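ABC-type transport auxiliary lipoprotein component domain-containing protein (Xanthomonas campestris pv. campestris, PDB 2IQI) is of unknown function but probably serves as an auxiliary lipoprotein component of an ABC-type transport system. Local coordinates at residues 111-122 against 153-162. Sequence-based numbering, arbitrary orientation.
Sequences ESDYAGQSLPAA and TDTAAVAAAF
Ala122 and Phe162 form the tight end of this contact. The methyl CB of Ala122 sits over one face of the Phe162 ring, 3.7 Å from the centroid and only 13° off the ring normal, which defines a CH-pi contact. The same methyl meets CB of Ala161 at 3.7 Å, so it is wedged between that alanine and the aromatic ring on the helix. The ring reaches the strand corner, where its CZ lies 3.4 Å from backbone carbon C of Glu111. Trp65, edge-to-face, and Phe110 also pack on this ring.

One helical turn earlier, Val158 holds its two methyls against Ser112 and Pro120. CG1, placed anti to its backbone N (chi1 171°), lies 3.7 Å from Ser112 OG, whose polar partner is Tyr60 OH; CG2 is 4.3 Å from Pro120 CG, a looser touch.

The solvent side is sparser. Exposed Thr153 presents CG2 to Leu119 CD2 and to Tyr114 OH, each at 3.8 Å, with both side chains crossing that of Thr153 at about a right angle. Inside the loop, CB of Pro120 lies over the centre of the Tyr114 ring, 3.7 Å above its plane. Ala115 N bonds Asp113 OD1 in an Asx turn, and the backbones of Asp113 and Ala121 are paired by two hydrogen bonds.

No hydrogen bond joins the segments; they meet by van der Waals packing, mostly of apolar groups. This is helix-on-sheet packing, the first turns of helix 155-185 lying against the hairpin of 112-113 and 121-132.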
ATOM      1  N   GLU A 111      -8.192   6.460   3.319  1.00 39.54           N
ATOM      2  CA  GLU A 111      -9.371   7.304   3.404  1.00 40.48           C
ATOM      3  C   GLU A 111      -9.438   8.383   2.340  1.00 39.93           C
ATOM      4  O   GLU A 111      -8.420   8.856   1.844  1.00 39.87           O
ATOM      5  CB  GLU A 111      -9.461   7.931   4.794  1.00 39.35           C
ATOM      6  CG  GLU A 111      -8.282   8.868   5.102  1.00 42.27           C
ATOM      7  CD  GLU A 111      -8.226   9.312   6.563  1.00 43.45           C
ATOM      8  OE1 GLU A 111      -8.433  10.516   6.820  1.00 47.71           O
ATOM      9  OE2 GLU A 111      -7.991   8.463   7.458  1.00 48.12           O
ATOM     10  N   SER A 112     -10.660   8.756   1.990  1.00 40.05           N
ATOM     11  CA  SER A 112     -10.897   9.965   1.224  1.00 40.45           C
ATOM     12  C   SER A 112     -10.879  11.153   2.171  1.00 40.72           C
ATOM     13  O   SER A 112     -11.730  11.266   3.030  1.00 40.85           O
ATOM     14  CB  SER A 112     -12.235   9.868   0.547  1.00 39.83           C
ATOM     15  OG  SER A 112     -12.384  10.937  -0.322  1.00 41.23           O
ATOM     16  N   ASP A 113      -9.877  12.015   2.043  1.00 41.90           N
ATOM     17  CA  ASP A 113      -9.630  13.072   3.037  1.00 42.79           C
ATOM     18  C   ASP A 113      -9.896  14.439   2.445  1.00 42.82           C
ATOM     19  O   ASP A 113      -9.242  14.845   1.474  1.00 42.57           O
ATOM     20  CB  ASP A 113      -8.199  12.969   3.556  1.00 42.91           C
ATOM     21  CG  ASP A 113      -7.854  14.007   4.648  1.00 44.62           C
ATOM     22  OD1 ASP A 113      -8.756  14.585   5.315  1.00 43.63           O
ATOM     23  OD2 ASP A 113      -6.622  14.218   4.850  1.00 45.76           O
ATOM     24  N   TYR A 114     -10.875  15.135   3.018  1.00 43.08           N
ATOM     25  CA  TYR A 114     -11.269  16.446   2.488  1.00 43.67           C
ATOM     26  C   TYR A 114     -10.256  17.504   2.851  1.00 43.90           C
ATOM     27  O   TYR A 114     -10.072  18.455   2.107  1.00 43.15           O
ATOM     28  CB  TYR A 114     -12.676  16.863   2.926  1.00 43.12           C
ATOM     29  CG  TYR A 114     -13.769  16.390   2.011  1.00 42.35           C
ATOM     30  CD1 TYR A 114     -14.293  17.235   1.013  1.00 42.76           C
ATOM     31  CD2 TYR A 114     -14.289  15.100   2.136  1.00 39.26           C
ATOM     32  CE1 TYR A 114     -15.320  16.788   0.166  1.00 42.95           C
ATOM     33  CE2 TYR A 114     -15.292  14.645   1.319  1.00 40.77           C
ATOM     34  CZ  TYR A 114     -15.807  15.475   0.331  1.00 43.51           C
ATOM     35  OH  TYR A 114     -16.811  14.980  -0.470  1.00 44.55           O
ATOM     36  N   ALA A 115      -9.603  17.301   3.995  1.00 45.40           N
ATOM     37  CA  ALA A 115      -8.557  18.195   4.530  1.00 47.13           C
ATOM     38  C   ALA A 115      -8.933  19.714   4.443  1.00 48.36           C
ATOM     39  O   ALA A 115      -8.174  20.537   3.901  1.00 48.26           O
ATOM     40  CB  ALA A 115      -7.184  17.872   3.863  1.00 45.63           C
ATOM     41  N   GLY A 116     -10.114  20.071   4.959  1.00 49.77           N
ATOM     42  CA  GLY A 116     -10.676  21.426   4.714  1.00 51.71           C
ATOM     43  C   GLY A 116     -10.549  21.988   3.285  1.00 52.11           C
ATOM     44  O   GLY A 116     -10.201  23.151   3.073  1.00 53.19           O
ATOM     45  N   GLN A 117     -10.799  21.152   2.294  1.00 51.98           N
ATOM     46  CA  GLN A 117     -10.757  21.575   0.913  1.00 51.29           C
ATOM     47  C   GLN A 117     -12.110  21.259   0.363  1.00 50.41           C
ATOM     48  O   GLN A 117     -12.944  20.668   1.026  1.00 49.68           O
ATOM     49  CB  GLN A 117      -9.688  20.803   0.142  1.00 51.27           C
ATOM     50  CG  GLN A 117      -8.280  21.309   0.367  1.00 54.56           C
ATOM     51  CD  GLN A 117      -8.011  22.558  -0.438  1.00 59.15           C
ATOM     52  OE1 GLN A 117      -8.856  23.458  -0.521  1.00 61.96           O
ATOM     53  NE2 GLN A 117      -6.855  22.603  -1.080  1.00 59.81           N
ATOM     54  N   SER A 118     -12.316  21.649  -0.872  1.00 50.67           N
ATOM     55  CA  SER A 118     -13.605  21.489  -1.503  1.00 50.08           C
ATOM     56  C   SER A 118     -13.702  20.088  -2.052  1.00 48.87           C
ATOM     57  O   SER A 118     -14.779  19.489  -1.971  1.00 48.53           O
ATOM     58  CB  SER A 118     -13.749  22.486  -2.630  1.00 50.16           C
ATOM     59  OG  SER A 118     -14.983  23.103  -2.451  1.00 53.34           O
ATOM     60  N   LEU A 119     -12.571  19.590  -2.600  1.00 47.13           N
ATOM     61  CA  LEU A 119     -12.434  18.202  -3.102  1.00 45.19           C
ATOM     62  C   LEU A 119     -11.415  17.376  -2.283  1.00 44.02           C
ATOM     63  O   LEU A 119     -10.322  17.873  -1.956  1.00 44.16           O
ATOM     64  CB  LEU A 119     -12.021  18.188  -4.572  1.00 44.96           C
ATOM     65  CG  LEU A 119     -12.773  19.050  -5.574  1.00 43.98           C
ATOM     66  CD1 LEU A 119     -11.916  19.227  -6.810  1.00 42.03           C
ATOM     67  CD2 LEU A 119     -14.140  18.449  -5.893  1.00 43.65           C
ATOM     68  N   PRO A 120     -11.741  16.097  -2.001  1.00 42.29           N
ATOM     69  CA  PRO A 120     -10.944  15.325  -1.076  1.00 41.08           C
ATOM     70  C   PRO A 120      -9.757  14.655  -1.777  1.00 40.23           C
ATOM     71  O   PRO A 120      -9.719  14.564  -3.025  1.00 39.35           O
ATOM     72  CB  PRO A 120     -11.917  14.253  -0.622  1.00 41.65           C
ATOM     73  CG  PRO A 120     -12.716  13.950  -1.863  1.00 41.60           C
ATOM     74  CD  PRO A 120     -12.826  15.281  -2.589  1.00 42.37           C
ATOM     75  N   ALA A 121      -8.798  14.198  -0.971  1.00 38.78           N
ATOM     76  CA  ALA A 121      -7.625  13.490  -1.484  1.00 37.58           C
ATOM     77  C   ALA A 121      -7.670  12.033  -1.014  1.00 36.60           C
ATOM     78  O   ALA A 121      -7.873  11.765   0.173  1.00 35.52           O
ATOM     79  CB  ALA A 121      -6.351  14.167  -1.022  1.00 36.26           C
ATOM     80  N   ALA A 122      -7.500  11.097  -1.950  1.00 36.00           N
ATOM     81  CA  ALA A 122      -7.343   9.690  -1.567  1.00 36.12           C
ATOM     82  C   ALA A 122      -5.995   9.551  -0.890  1.00 35.21           C
ATOM     83  O   ALA A 122      -4.984   9.875  -1.477  1.00 35.55           O
ATOM     84  CB  ALA A 122      -7.425   8.792  -2.757  1.00 36.64           C
ATOM     85  N   THR A 153     -16.332  15.082  -6.318  1.00 45.59           N
ATOM     86  CA  THR A 153     -16.718  14.411  -5.088  1.00 45.43           C
ATOM     87  C   THR A 153     -17.438  13.053  -5.296  1.00 45.82           C
ATOM     88  O   THR A 153     -17.691  12.366  -4.307  1.00 45.26           O
ATOM     89  CB  THR A 153     -17.589  15.340  -4.196  1.00 45.37           C
ATOM     90  OG1 THR A 153     -18.765  15.695  -4.904  1.00 44.44           O
ATOM     91  CG2 THR A 153     -16.867  16.634  -3.874  1.00 45.66           C
ATOM     92  N   ASP A 154     -17.781  12.669  -6.543  1.00 46.07           N
ATOM     93  CA  ASP A 154     -18.455  11.373  -6.762  1.00 47.32           C
ATOM     94  C   ASP A 154     -17.498  10.241  -6.389  1.00 46.46           C
ATOM     95  O   ASP A 154     -16.305  10.303  -6.682  1.00 46.66           O
ATOM     96  CB  ASP A 154     -18.948  11.059  -8.215  1.00 49.10           C
ATOM     97  CG  ASP A 154     -19.383  12.305  -9.071  1.00 53.96           C
ATOM     98  OD1 ASP A 154     -19.881  13.365  -8.570  1.00 59.42           O
ATOM     99  OD2 ASP A 154     -19.260  12.167 -10.320  1.00 57.48           O
ATOM    100  N   THR A 155     -18.036   9.174  -5.818  1.00 45.03           N
ATOM    101  CA  THR A 155     -17.213   8.047  -5.434  1.00 43.68           C
ATOM    102  C   THR A 155     -16.356   7.503  -6.585  1.00 42.93           C
ATOM    103  O   THR A 155     -15.189   7.169  -6.360  1.00 43.25           O
ATOM    104  CB  THR A 155     -18.011   6.952  -4.678  1.00 43.31           C
ATOM    105  OG1 THR A 155     -18.900   6.316  -5.577  1.00 44.09           O
ATOM    106  CG2 THR A 155     -18.850   7.576  -3.554  1.00 43.35           C
ATOM    107  N   ALA A 156     -16.877   7.462  -7.809  1.00 41.79           N
ATOM    108  CA  ALA A 156     -16.010   7.104  -8.977  1.00 41.37           C
ATOM    109  C   ALA A 156     -14.714   7.947  -9.141  1.00 41.06           C
ATOM    110  O   ALA A 156     -13.665   7.406  -9.521  1.00 40.92           O
ATOM    111  CB  ALA A 156     -16.778   7.100 -10.284  1.00 40.83           C
ATOM    112  N   ALA A 157     -14.790   9.256  -8.891  1.00 39.90           N
ATOM    113  CA  ALA A 157     -13.598  10.082  -8.945  1.00 39.13           C
ATOM    114  C   ALA A 157     -12.642   9.708  -7.788  1.00 38.01           C
ATOM    115  O   ALA A 157     -11.411   9.668  -7.948  1.00 37.11           O
ATOM    116  CB  ALA A 157     -13.966  11.607  -8.919  1.00 38.94           C
ATOM    117  N   VAL A 158     -13.239   9.416  -6.644  1.00 37.00           N
ATOM    118  CA  VAL A 158     -12.495   9.075  -5.448  1.00 37.62           C
ATOM    119  C   VAL A 158     -11.709   7.754  -5.629  1.00 38.29           C
ATOM    120  O   VAL A 158     -10.545   7.641  -5.227  1.00 38.86           O
ATOM    121  CB  VAL A 158     -13.440   8.995  -4.222  1.00 37.37           C
ATOM    122  CG1 VAL A 158     -12.712   8.437  -3.022  1.00 37.02           C
ATOM    123  CG2 VAL A 158     -13.983  10.374  -3.907  1.00 35.73           C
ATOM    124  N   ALA A 159     -12.359   6.775  -6.254  1.00 37.78           N
ATOM    125  CA  ALA A 159     -11.776   5.487  -6.484  1.00 37.04           C
ATOM    126  C   ALA A 159     -10.645   5.608  -7.484  1.00 37.15           C
ATOM    127  O   ALA A 159      -9.629   4.927  -7.365  1.00 37.56           O
ATOM    128  CB  ALA A 159     -12.831   4.555  -6.985  1.00 36.89           C
ATOM    129  N   ALA A 160     -10.824   6.467  -8.479  1.00 37.06           N
ATOM    130  CA  ALA A 160      -9.791   6.727  -9.461  1.00 37.03           C
ATOM    131  C   ALA A 160      -8.569   7.324  -8.789  1.00 37.28           C
ATOM    132  O   ALA A 160      -7.434   6.954  -9.114  1.00 36.60           O
ATOM    133  CB  ALA A 160     -10.283   7.652 -10.506  1.00 37.36           C
ATOM    134  N   ALA A 161      -8.801   8.227  -7.834  1.00 37.03           N
ATOM    135  CA  ALA A 161      -7.673   8.781  -7.070  1.00 37.09           C
ATOM    136  C   ALA A 161      -6.975   7.699  -6.197  1.00 36.92           C
ATOM    137  O   ALA A 161      -5.772   7.722  -5.997  1.00 36.47           O
ATOM    138  CB  ALA A 161      -8.128   9.986  -6.223  1.00 36.26           C
ATOM    139  N   PHE A 162      -7.752   6.745  -5.701  1.00 36.81           N
ATOM    140  CA  PHE A 162      -7.220   5.699  -4.875  1.00 36.74           C
ATOM    141  C   PHE A 162      -6.337   4.760  -5.699  1.00 37.79           C
ATOM    142  O   PHE A 162      -5.346   4.246  -5.204  1.00 38.82           O
ATOM    143  CB  PHE A 162      -8.352   4.940  -4.222  1.00 36.08           C
ATOM    144  CG  PHE A 162      -8.683   5.385  -2.820  1.00 35.01           C
ATOM    145  CD1 PHE A 162      -7.758   5.204  -1.772  1.00 33.90           C
ATOM    146  CD2 PHE A 162      -9.939   5.911  -2.527  1.00 32.95           C
ATOM    147  CE1 PHE A 162      -8.064   5.583  -0.455  1.00 34.30           C
ATOM    148  CE2 PHE A 162     -10.280   6.257  -1.210  1.00 33.61           C
ATOM    149  CZ  PHE A 162      -9.337   6.097  -0.164  1.00 35.41           C
TER